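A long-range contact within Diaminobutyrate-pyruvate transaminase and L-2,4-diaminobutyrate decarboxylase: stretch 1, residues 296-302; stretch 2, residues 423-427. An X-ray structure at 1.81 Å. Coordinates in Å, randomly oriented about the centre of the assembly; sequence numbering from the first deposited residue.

Stretch 1 296-302: AYGGALI
Stretch 2 (423-427) SLSTV

The two stretches belong to one chain, and the smallest sequence separation between touching residues is 123. In stretch 1, Ala296 (phi/psi -53/-45) and Tyr297 (-82/-69) are loop, Gly298 lies at -88/1, and Gly299 (-55/-32), Ala300 (-59/-25), Leu301 (-65/-13) and Ile302 (-52/-27) are 3-10, in a segment that continues beyond. Two i to i+3 hydrogen bonds support this turn: Leu301 N to Gly298 O at 3.0 Å and Ile302 N to Gly299 O at 3.1 Å. Stretch 2 is loop up to Ser425 and strand from Thr426. The nearest CA pair, Gly298 CA and Leu424 CA, is 7.7 Å apart; no backbone hydrogen bond crosses this gap, and Tyr297 (91 Å²) and Leu424 (86 Å²) supply most of the 250 Å² buried between the stretches.

Ser423 (-121/-19, chi1 -59°, m) leads in without contact, its side chain out of reach of stretch 1. Leu424 (-142/-107) follows with CA-to-CB directed toward stretch 1, chi1 lying between wells at -140° and chi2 at 158° (t). Its CD1 sits over one face of the Tyr297 ring, 4.1 Å from the centroid and 9° off the normal, a CH-pi contact in which a methyl meets the aromatic electron cloud. The other methyl, CD2, approaches Tyr297 CE1 at 3.7 Å. Leu424 CD1 also lies 3.9 Å from Gly298 CA; an ideal CB on that glycine would come within a tight 3.2 Å of the same methyl, so the bare backbone leaves it room. Leu301, its CA-to-CB bond pointing toward stretch 2, with chi1 -65° (m) and chi2 -174° (t), extends the apolar patch through CD1, 4.2 Å from Leu424 CG.

Ser425 (-123/19) provides the polar anchor. Its CA-to-CB bond points sideways, and chi1 of 76° (p) places OG at the edge of the Tyr297 ring, near its plane. Tyr297, its CA-to-CB bond directed toward stretch 2, with chi1 -177° (t) and chi2 9°, donates from OH to Ser425 OG across 2.7 Å, a short hydrogen bond that ties down the polar end of an otherwise apolar side chain. Ser425 OG also bonds elsewhere in the structure.

Thr426 (-100/152, chi1 67°, p) opens the strand with its CA-to-CB bond sideways. Its CG2 lies obliquely to the Tyr297 ring and 3.6 Å from Tyr297 OH, adding a van der Waals contact. Val427 (-132/132, chi1 176°, t) carries the strand onward, its side chain out of reach of stretch 1.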

# COMPACT_ATOMS: atom_id res chain seq x y z
N ALA A 296 -7.87 13.59 -5.46
CA ALA A 296 -7.76 12.18 -5.85
C ALA A 296 -8.35 11.98 -7.25
O ALA A 296 -7.69 11.37 -8.09
CB ALA A 296 -8.38 11.24 -4.78
N TYR A 297 -9.52 12.56 -7.51
CA TYR A 297 -10.14 12.54 -8.82
C TYR A 297 -9.62 13.62 -9.81
O TYR A 297 -8.92 13.30 -10.78
CB TYR A 297 -11.67 12.58 -8.64
CG TYR A 297 -12.53 12.51 -9.90
CD1 TYR A 297 -11.99 12.22 -11.19
CD2 TYR A 297 -13.93 12.69 -9.80
CE1 TYR A 297 -12.84 12.15 -12.34
CE2 TYR A 297 -14.76 12.61 -10.92
CZ TYR A 297 -14.22 12.36 -12.18
OH TYR A 297 -15.10 12.30 -13.23
N GLY A 298 -9.91 14.90 -9.55
CA GLY A 298 -9.70 15.98 -10.52
C GLY A 298 -8.32 16.62 -10.50
O GLY A 298 -8.04 17.55 -11.27
N GLY A 299 -7.45 16.13 -9.62
CA GLY A 299 -6.06 16.60 -9.60
C GLY A 299 -5.42 16.44 -10.96
O GLY A 299 -4.60 17.27 -11.33
N ALA A 300 -5.83 15.41 -11.72
CA ALA A 300 -5.28 15.15 -13.07
C ALA A 300 -5.47 16.31 -14.05
O ALA A 300 -4.69 16.48 -15.00
CB ALA A 300 -5.85 13.81 -13.67
N LEU A 301 -6.49 17.13 -13.80
CA LEU A 301 -6.76 18.25 -14.71
C LEU A 301 -5.65 19.31 -14.74
O LEU A 301 -5.63 20.19 -15.60
CB LEU A 301 -8.08 18.90 -14.34
CG LEU A 301 -9.33 18.05 -14.52
CD1 LEU A 301 -10.53 18.99 -14.23
CD2 LEU A 301 -9.43 17.40 -15.96
N ILE A 302 -4.73 19.23 -13.78
CA ILE A 302 -3.53 20.07 -13.80
C ILE A 302 -2.78 19.97 -15.15
O ILE A 302 -2.13 20.95 -15.57
CB ILE A 302 -2.58 19.74 -12.61
CG1 ILE A 302 -1.75 20.97 -12.23
CG2 ILE A 302 -1.75 18.45 -12.89
CD1 ILE A 302 -2.55 22.03 -11.48
N SER A 423 -19.83 17.94 -14.40
CA SER A 423 -18.76 18.88 -14.02
C SER A 423 -17.39 18.34 -14.35
O SER A 423 -16.41 19.07 -14.48
CB SER A 423 -18.86 19.23 -12.54
OG SER A 423 -20.16 19.80 -12.27
N LEU A 424 -17.29 17.03 -14.53
CA LEU A 424 -16.00 16.44 -14.86
C LEU A 424 -16.23 15.31 -15.85
O LEU A 424 -16.54 15.57 -17.03
CB LEU A 424 -15.24 15.99 -13.60
CG LEU A 424 -13.72 16.27 -13.62
CD1 LEU A 424 -13.17 16.30 -12.22
CD2 LEU A 424 -12.98 15.21 -14.47
N SER A 425 -16.09 14.07 -15.41
CA SER A 425 -16.34 12.94 -16.32
C SER A 425 -17.41 11.96 -15.82
O SER A 425 -17.49 10.80 -16.32
CB SER A 425 -15.03 12.23 -16.70
OG SER A 425 -14.53 11.40 -15.67
N THR A 426 -18.24 12.41 -14.87
CA THR A 426 -19.37 11.60 -14.42
C THR A 426 -20.70 12.06 -15.07
O THR A 426 -20.88 13.25 -15.41
CB THR A 426 -19.55 11.56 -12.84
OG1 THR A 426 -19.92 12.86 -12.36
CG2 THR A 426 -18.29 11.08 -12.14
N VAL A 427 -21.62 11.11 -15.21
CA VAL A 427 -22.95 11.43 -15.68
C VAL A 427 -23.96 10.76 -14.74
O VAL A 427 -23.85 9.59 -14.46
CB VAL A 427 -23.16 10.97 -17.14
CG1 VAL A 427 -24.61 11.22 -17.60
CG2 VAL A 427 -22.20 11.70 -18.06